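PDB 5GVJ: enoyl-[acyl-carrier-protein] reductase [FMN] from Thermotoga maritima, which reduces enoyl groups carried on acyl carrier protein, acting as an FMN-dependent enoyl-ACP reductase II of bacterial fatty acid synthesis. Local coordinates for the sodium ion site and the interface of chains A and B. Numbering follows the deposited sequence. Chains: chain A/B, Enoyl-[acyl-carrier-protein] reductase [FMN].

Contacts 2 and 3 are neighbouring patches of one two-fold interface, the centres of their C-alpha atoms about 10 Å apart. Both draw on helices 152-162 and 176-185, and they share A:Leu185, whose side chain packs in contact 2 while its carbonyl takes hydrogen bonds in contact 3. One patch is mainly apolar, the other polar and charged, as would suit a homodimer. Contact 1 lies within one chain, its C-alpha centre about 18 Å from that of contact 2 and about 28 Å from that of contact 3; its sodium ion ties helix 206-214 to the 3-10 helix 279-283 and touches neither interface patch.

Contact 1: the sodium ion site. Residues chain A 212-216, 281-285. With NA (sodium ion), chain C.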
loop_
_atom_site.group_PDB
_atom_site.type_symbol
_atom_site.label_atom_id
_atom_site.label_comp_id
_atom_site.label_asym_id
_atom_site.label_seq_id
_atom_site.Cartn_x
_atom_site.Cartn_y
_atom_site.Cartn_z
ATOM N N ILE A 212 18.734 6.475 5.737
ATOM C CA ILE A 212 17.714 6.204 4.722
ATOM C C ILE A 212 18.270 5.278 3.648
ATOM O O ILE A 212 17.632 4.295 3.249
ATOM C CB ILE A 212 17.200 7.519 4.116
ATOM C CG1 ILE A 212 16.393 8.310 5.158
ATOM C CG2 ILE A 212 16.384 7.250 2.833
ATOM C CD1 ILE A 212 16.007 9.719 4.696
ATOM N N VAL A 213 19.469 5.592 3.155
ATOM C CA VAL A 213 20.114 4.762 2.146
ATOM C C VAL A 213 20.252 3.328 2.643
ATOM O O VAL A 213 19.915 2.372 1.938
ATOM C CB VAL A 213 21.482 5.358 1.770
ATOM C CG1 VAL A 213 22.328 4.335 1.042
ATOM C CG2 VAL A 213 21.294 6.613 0.924
ATOM N N LYS A 214 20.749 3.159 3.868
ATOM C CA LYS A 214 21.030 1.810 4.352
ATOM C C LYS A 214 19.755 1.068 4.721
ATOM O O LYS A 214 19.725 -0.164 4.665
ATOM C CB LYS A 214 21.965 1.869 5.562
ATOM C CG LYS A 214 23.411 2.215 5.224
ATOM C CD LYS A 214 24.221 2.400 6.505
ATOM C CE LYS A 214 25.722 2.452 6.221
ATOM N NZ LYS A 214 26.159 3.802 5.785
ATOM N N ALA A 215 18.703 1.792 5.094
ATOM C CA ALA A 215 17.497 1.161 5.614
ATOM C C ALA A 215 16.814 0.319 4.544
ATOM O O ALA A 215 16.735 0.716 3.379
ATOM C CB ALA A 215 16.522 2.219 6.127
ATOM N N SER A 216 16.304 -0.846 4.951
ATOM C CA SER A 216 15.508 -1.707 4.086
ATOM C C SER A 216 14.018 -1.404 4.256
ATOM O O SER A 216 13.616 -0.569 5.069
ATOM C CB SER A 216 15.773 -3.173 4.412
ATOM O OG SER A 216 15.148 -3.481 5.642
ATOM N N ALA A 281 11.986 4.127 2.337
ATOM C CA ALA A 281 13.444 4.166 2.477
ATOM C C ALA A 281 14.087 2.903 1.915
ATOM O O ALA A 281 15.189 2.960 1.363
ATOM C CB ALA A 281 13.846 4.369 3.942
ATOM N N GLY A 282 13.395 1.764 1.988
ATOM C CA GLY A 282 13.944 0.543 1.419
ATOM C C GLY A 282 14.048 0.549 -0.091
ATOM O O GLY A 282 14.704 -0.331 -0.657
ATOM N N LEU A 283 13.415 1.513 -0.750
ATOM C CA LEU A 283 13.516 1.685 -2.188
ATOM C C LEU A 283 14.590 2.692 -2.572
ATOM O O LEU A 283 14.818 2.923 -3.764
ATOM C CB LEU A 283 12.170 2.148 -2.749
ATOM C CG LEU A 283 10.981 1.243 -2.471
ATOM C CD1 LEU A 283 9.685 1.952 -2.869
ATOM C CD2 LEU A 283 11.177 -0.064 -3.228
ATOM N N ILE A 284 15.235 3.310 -1.591
ATOM C CA ILE A 284 16.187 4.388 -1.825
ATOM C C ILE A 284 17.582 3.854 -1.521
ATOM O O ILE A 284 17.874 3.456 -0.385
ATOM C CB ILE A 284 15.848 5.616 -0.976
ATOM C CG1 ILE A 284 14.525 6.229 -1.462
ATOM C CG2 ILE A 284 16.983 6.645 -1.023
ATOM C CD1 ILE A 284 13.876 7.136 -0.441
ATOM N N ASP A 285 18.430 3.818 -2.539
ATOM C CA ASP A 285 19.765 3.263 -2.394
ATOM C C ASP A 285 20.869 4.276 -2.614
ATOM O O ASP A 285 22.049 3.905 -2.558
ATOM C CB ASP A 285 19.958 2.094 -3.355
ATOM C CG ASP A 285 18.993 0.984 -3.071
ATOM O OD1 ASP A 285 18.957 0.521 -1.909
ATOM O OD2 ASP A 285 18.235 0.624 -3.988
HETATM NA NA NA C . 17.458 2.464 1.684
HETATM O O HOH W 1 17.678 0.355 0.362
#
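Helix 206-214 ends here and the chain turns extended at A:Ala215 (psi 140°), while the 3-10 helix 279-283 runs out opposite, so that main-chain carbonyls from both segments converge on one sodium ion. The site is near octahedral. A:Ala281 O, 2.3 Å from NA, faces A:Val213 O across the ion; A:Ile284 O, also 2.3 Å from NA, lies roughly opposite A:Ala215 O. The remaining axis joins A:Ile212 O, 2.4 Å from NA, to a water. Neutral carbonyl oxygens suit a hard monovalent cation, which pins the helix end to the 3-10 turn; the ion may have come from the crystallisation medium. Side chains stay out of the inner shell. A:Ile212 and A:Ile284 both carry CG2 anti to the backbone N, and these two methyls meet 3.9 Å apart, CG2 to CG2, packing the segments together on the side away from the water. A:Asp285 works from the second shell: its carboxylate OD1, 4.4 Å from NA, would probably offset the ion's charge without binding it. With CG beside the backbone N (chi1 -61°), that carboxylate reaches the metal-bound water, whose oxygen stands 2.6 Å from A:Asp285 OD1 and 2.5 Å from NA.

Contact 2: the interface of chains A and B. Residues chain A 142, 152-153, 171-172, 178, 181-182, 185; chain B 142, 152-153, 171-172, 178, 181-182, 185.
A:Phe153, near the start of helix 152-162, buries its side chain in chain B, and the two-fold symmetry sends B:Phe153 the other way; this mostly apolar patch would be the core of a homodimer, if the deposited pair is the biological one. CG lies anti to the backbone N, somewhat twisted (chi1 -152°). At the root, A:Phe153 CB sits 3.5 Å from the carboxylate OE2 of B:Glu142. On one ring edge A:Phe153 CD1 comes 3.9 Å from B:Phe153 CD1, where the side chains cross obliquely; CE1 nears the B:Ala181 methyl and B:Leu185 CD1. The other edge follows main chain: A:Phe153 CD2 is 3.4 Å from O of B:Gly172, an FMN-binding residue, so the patch borders the flavin site, and CE2 lies by B:Gly178 CA. At the tip, A:Phe153 CZ touches B:Gly178 O at 3.4 Å. B:Thr152 CG2 lies over one face and A:Leu185 CD2 over the opposite one. An alanine in place of A:Phe153 would probably loosen this part of the interface, because the ring's contacts with B:Gly178, B:Ala181 and B:Thr152 would go. Beside the ring, B:Ala181 CB packs 3.5 Å from A:Leu185 CD2. No direct polar bond crosses here; water bridges. A:Glu142 OE1 caps its own helix, accepting from A:Thr152 N at 2.9 Å, while the OE2 atoms of A:Glu142 and B:Glu142, 5.1 Å apart, hold one water between them, its oxygen 2.7 Å from each, which also meets the backbone N of A:Phe153 and of B:Phe153.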
loop_
_atom_site.group_PDB
_atom_site.type_symbol
_atom_site.label_atom_id
_atom_site.label_comp_id
_atom_site.label_asym_id
_atom_site.label_seq_id
_atom_site.Cartn_x
_atom_site.Cartn_y
_atom_site.Cartn_z
ATOM N N GLU A 142 2.236 3.705 5.464
ATOM C CA GLU A 142 3.641 3.371 5.247
ATOM C C GLU A 142 4.542 4.597 5.278
ATOM O O GLU A 142 5.766 4.448 5.217
ATOM C CB GLU A 142 3.852 2.648 3.910
ATOM C CG GLU A 142 3.105 3.254 2.712
ATOM C CD GLU A 142 1.757 2.579 2.485
ATOM O OE1 GLU A 142 0.843 2.779 3.311
ATOM O OE2 GLU A 142 1.627 1.824 1.498
ATOM N N THR A 152 -1.538 3.028 1.627
ATOM C CA THR A 152 -1.701 3.818 0.406
ATOM C C THR A 152 -2.522 3.072 -0.632
ATOM O O THR A 152 -3.402 3.657 -1.278
ATOM C CB THR A 152 -0.328 4.175 -0.164
ATOM O OG1 THR A 152 0.371 4.976 0.785
ATOM C CG2 THR A 152 -0.452 4.959 -1.473
ATOM N N PHE A 153 -2.238 1.779 -0.808
ATOM C CA PHE A 153 -2.872 1.010 -1.868
ATOM C C PHE A 153 -4.381 1.061 -1.752
ATOM O O PHE A 153 -5.089 1.192 -2.758
ATOM C CB PHE A 153 -2.391 -0.440 -1.809
ATOM C CG PHE A 153 -2.422 -1.123 -3.123
ATOM C CD1 PHE A 153 -1.319 -1.080 -3.956
ATOM C CD2 PHE A 153 -3.563 -1.775 -3.545
ATOM C CE1 PHE A 153 -1.354 -1.690 -5.189
ATOM C CE2 PHE A 153 -3.601 -2.395 -4.769
ATOM C CZ PHE A 153 -2.490 -2.351 -5.594
ATOM N N GLY A 171 2.986 8.405 0.782
ATOM C CA GLY A 171 3.324 7.226 1.543
ATOM C C GLY A 171 3.696 6.073 0.638
ATOM O O GLY A 171 2.846 5.569 -0.107
ATOM N N GLY A 172 4.964 5.654 0.693
ATOM C CA GLY A 172 5.451 4.531 -0.081
ATOM C C GLY A 172 5.894 4.854 -1.490
ATOM O O GLY A 172 6.215 3.936 -2.248
ATOM N N GLY A 178 6.034 3.858 -8.678
ATOM C CA GLY A 178 5.058 4.252 -7.682
ATOM C C GLY A 178 4.152 5.367 -8.168
ATOM O O GLY A 178 2.963 5.403 -7.835
ATOM N N ALA A 181 1.635 3.607 -10.356
ATOM C CA ALA A 181 0.726 2.872 -9.485
ATOM C C ALA A 181 -0.258 3.799 -8.785
ATOM O O ALA A 181 -1.452 3.499 -8.713
ATOM C CB ALA A 181 1.527 2.087 -8.453
ATOM N N ALA A 182 0.227 4.931 -8.251
ATOM C CA ALA A 182 -0.667 5.881 -7.596
ATOM C C ALA A 182 -1.703 6.419 -8.571
ATOM O O ALA A 182 -2.889 6.531 -8.235
ATOM C CB ALA A 182 0.136 7.033 -6.986
ATOM N N LEU A 185 -4.451 3.976 -9.125
ATOM C CA LEU A 185 -5.434 3.949 -8.050
ATOM C C LEU A 185 -6.361 5.162 -8.073
ATOM O O LEU A 185 -7.360 5.166 -7.345
ATOM C CB LEU A 185 -4.731 3.864 -6.695
ATOM C CG LEU A 185 -3.868 2.626 -6.444
ATOM C CD1 LEU A 185 -3.039 2.763 -5.171
ATOM C CD2 LEU A 185 -4.751 1.383 -6.389
ATOM N N GLU B 142 -1.776 -4.967 4.556
ATOM C CA GLU B 142 -3.191 -4.605 4.557
ATOM C C GLU B 142 -4.099 -5.811 4.364
ATOM O O GLU B 142 -5.323 -5.666 4.452
ATOM C CB GLU B 142 -3.513 -3.576 3.464
ATOM C CG GLU B 142 -2.884 -3.859 2.091
ATOM C CD GLU B 142 -1.555 -3.134 1.917
ATOM O OE1 GLU B 142 -0.573 -3.521 2.582
ATOM O OE2 GLU B 142 -1.506 -2.156 1.140
ATOM N N THR B 152 1.644 -3.319 0.682
ATOM C CA THR B 152 1.688 -3.780 -0.706
ATOM C C THR B 152 2.420 -2.791 -1.597
ATOM O O THR B 152 3.231 -3.188 -2.445
ATOM C CB THR B 152 0.264 -4.000 -1.220
ATOM O OG1 THR B 152 -0.355 -5.019 -0.440
ATOM C CG2 THR B 152 0.261 -4.435 -2.689
ATOM N N PHE B 153 2.136 -1.498 -1.422
ATOM C CA PHE B 153 2.680 -0.483 -2.311
ATOM C C PHE B 153 4.193 -0.544 -2.348
ATOM O O PHE B 153 4.806 -0.415 -3.415
ATOM C CB PHE B 153 2.223 0.901 -1.852
ATOM C CG PHE B 153 2.143 1.888 -2.953
ATOM C CD1 PHE B 153 0.969 2.041 -3.668
ATOM C CD2 PHE B 153 3.249 2.638 -3.302
ATOM C CE1 PHE B 153 0.899 2.936 -4.709
ATOM C CE2 PHE B 153 3.184 3.541 -4.332
ATOM C CZ PHE B 153 2.002 3.690 -5.039
ATOM N N GLY B 171 -2.999 -8.370 -1.056
ATOM C CA GLY B 171 -3.253 -7.420 0.001
ATOM C C GLY B 171 -3.692 -6.084 -0.553
ATOM O O GLY B 171 -2.907 -5.402 -1.224
ATOM N N GLY B 172 -4.945 -5.706 -0.283
ATOM C CA GLY B 172 -5.487 -4.432 -0.708
ATOM C C GLY B 172 -6.059 -4.401 -2.107
ATOM O O GLY B 172 -6.436 -3.328 -2.582
ATOM N N GLY B 178 -6.836 -1.660 -8.782
ATOM C CA GLY B 178 -5.778 -2.276 -8.006
ATOM C C GLY B 178 -4.933 -3.226 -8.833
ATOM O O GLY B 178 -3.719 -3.330 -8.628
ATOM N N ALA B 181 -2.603 -0.951 -10.736
ATOM C CA ALA B 181 -1.611 -0.444 -9.795
ATOM C C ALA B 181 -0.579 -1.504 -9.438
ATOM O O ALA B 181 0.620 -1.218 -9.402
ATOM C CB ALA B 181 -2.306 0.052 -8.533
ATOM N N ALA B 182 -1.026 -2.738 -9.159
ATOM C CA ALA B 182 -0.087 -3.811 -8.843
ATOM C C ALA B 182 0.851 -4.079 -10.010
ATOM O O ALA B 182 2.060 -4.258 -9.820
ATOM C CB ALA B 182 -0.845 -5.087 -8.467
ATOM N N LEU B 185 3.564 -1.544 -10.188
ATOM C CA LEU B 185 4.641 -1.772 -9.233
ATOM C C LEU B 185 5.548 -2.931 -9.639
ATOM O O LEU B 185 6.609 -3.105 -9.027
ATOM C CB LEU B 185 4.064 -2.033 -7.841
ATOM C CG LEU B 185 3.241 -0.906 -7.215
ATOM C CD1 LEU B 185 2.528 -1.363 -5.946
ATOM C CD2 LEU B 185 4.139 0.295 -6.934
HETATM O O HOH W 2 -6.848 -0.763 -3.628
HETATM O O HOH W 3 6.501 1.714 -3.929
HETATM O O HOH W 4 0.019 -0.049 0.400
#

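Contact 3: the interface of chains A and B. Residues chain A 157, 160-161, 184-186; chain B 175, 177, 300.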
loop_
_atom_site.group_PDB
_atom_site.type_symbol
_atom_site.label_atom_id
_atom_site.label_comp_id
_atom_site.label_asym_id
_atom_site.label_seq_id
_atom_site.Cartn_x
_atom_site.Cartn_y
_atom_site.Cartn_z
ATOM N N ASN A 157 -7.274 4.546 -3.496
ATOM C CA ASN A 157 -8.381 4.017 -4.287
ATOM C C ASN A 157 -9.713 4.505 -3.737
ATOM O O ASN A 157 -10.535 5.055 -4.476
ATOM C CB ASN A 157 -8.304 2.486 -4.288
ATOM C CG ASN A 157 -9.328 1.830 -5.215
ATOM O OD1 ASN A 157 -10.237 2.481 -5.732
ATOM N ND2 ASN A 157 -9.163 0.521 -5.436
ATOM N N SER A 160 -10.102 8.540 -3.872
ATOM C CA SER A 160 -10.339 9.086 -5.205
ATOM C C SER A 160 -11.746 8.766 -5.702
ATOM O O SER A 160 -12.353 9.571 -6.415
ATOM C CB SER A 160 -9.286 8.580 -6.192
ATOM O OG SER A 160 -9.286 7.168 -6.288
ATOM N N ARG A 161 -12.284 7.608 -5.336
ATOM C CA ARG A 161 -13.655 7.296 -5.726
ATOM C C ARG A 161 -14.680 8.144 -4.983
ATOM O O ARG A 161 -15.798 8.318 -5.485
ATOM C CB ARG A 161 -13.937 5.816 -5.492
ATOM C CG ARG A 161 -13.152 4.912 -6.413
ATOM C CD ARG A 161 -13.559 3.473 -6.205
ATOM N NE ARG A 161 -12.678 2.552 -6.916
ATOM C CZ ARG A 161 -12.933 2.052 -8.122
ATOM N NH1 ARG A 161 -14.048 2.385 -8.763
ATOM N NH2 ARG A 161 -12.079 1.206 -8.676
ATOM N N ALA A 184 -2.819 4.936 -11.210
ATOM C CA ALA A 184 -3.762 3.854 -11.473
ATOM C C ALA A 184 -4.831 3.772 -10.391
ATOM O O ALA A 184 -6.000 3.501 -10.685
ATOM C CB ALA A 184 -3.020 2.520 -11.582
ATOM N N LEU A 185 -4.451 3.976 -9.125
ATOM C CA LEU A 185 -5.434 3.949 -8.050
ATOM C C LEU A 185 -6.361 5.162 -8.073
ATOM O O LEU A 185 -7.360 5.166 -7.345
ATOM C CB LEU A 185 -4.731 3.864 -6.695
ATOM C CG LEU A 185 -3.868 2.626 -6.444
ATOM C CD1 LEU A 185 -3.039 2.763 -5.171
ATOM C CD2 LEU A 185 -4.751 1.383 -6.389
ATOM N N GLY A 186 -6.056 6.180 -8.875
ATOM C CA GLY A 186 -6.888 7.368 -8.989
ATOM C C GLY A 186 -6.211 8.682 -8.628
ATOM O O GLY A 186 -6.848 9.739 -8.757
ATOM N N ASP B 175 -10.201 -4.728 -7.108
ATOM C CA ASP B 175 -10.828 -4.194 -8.313
ATOM C C ASP B 175 -9.775 -4.019 -9.405
ATOM O O ASP B 175 -8.579 -4.255 -9.196
ATOM C CB ASP B 175 -11.568 -2.882 -8.020
ATOM C CG ASP B 175 -10.682 -1.842 -7.360
ATOM O OD1 ASP B 175 -9.451 -1.864 -7.598
ATOM O OD2 ASP B 175 -11.223 -1.006 -6.610
ATOM N N ARG B 177 -8.692 -1.270 -10.909
ATOM C CA ARG B 177 -7.706 -0.246 -10.551
ATOM C C ARG B 177 -6.537 -0.852 -9.797
ATOM O O ARG B 177 -5.371 -0.575 -10.099
ATOM C CB ARG B 177 -8.357 0.825 -9.678
ATOM C CG ARG B 177 -8.924 1.973 -10.425
ATOM C CD ARG B 177 -9.250 3.075 -9.454
ATOM N NE ARG B 177 -10.363 3.881 -9.933
ATOM C CZ ARG B 177 -10.700 5.057 -9.419
ATOM N NH1 ARG B 177 -10.008 5.563 -8.404
ATOM N NH2 ARG B 177 -11.729 5.721 -9.923
ATOM N N GLU B 300 -12.216 -2.824 -15.846
ATOM C CA GLU B 300 -11.657 -1.657 -15.186
ATOM C C GLU B 300 -10.144 -1.602 -15.341
ATOM O O GLU B 300 -9.578 -0.509 -15.455
ATOM C CB GLU B 300 -12.055 -1.668 -13.709
ATOM C CG GLU B 300 -11.562 -0.455 -12.927
ATOM C CD GLU B 300 -12.141 -0.398 -11.521
ATOM O OE1 GLU B 300 -13.284 0.080 -11.366
ATOM O OE2 GLU B 300 -11.457 -0.840 -10.573
#
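A:Arg161, extended from CG to NE off helix 152-162, reaches tip to tip into salt bridges with a pair of acids. A:Arg161 NH2 lies 2.9 Å from B:Glu300 OE2 and 3.1 Å from B:Asp175 OD2, the glutamate being met from above its carboxylate plane. Hydrogen bonds set these groups. A:Asn157 gives ND2 to the syn lone pair of B:Asp175 OD2 at 2.8 Å, while its OD1 accepts from A:Arg161 NE, which lies in the amide's carbonyl plane, at 2.7 Å, fixing the guanidinium's rotation. The backbone N of B:Arg177 donates to the anti lone pair of B:Glu300 OE2 at 2.8 Å, positioning that acid. B:Arg177 runs the opposite way, its NH1 2.8 Å from A:Ser160 OG and 2.9 Å from A:Leu185 O, the latter approached from above the carbonyl plane. A:Ser160 OG donates to that carbonyl, on a lone pair. Stacking completes the set: the two guanidiniums lie 23° from parallel, B:Arg177 NE 3.4 Å above the plane of A:Arg161, and the nearby acids probably offset the like charges. Twinned by the two-fold, this network clasps helix 152-162 and the end of helix 176-185 of one subunit to helix 290-309 and the start of helix 176-185 of the other, and would hold a homodimer in register.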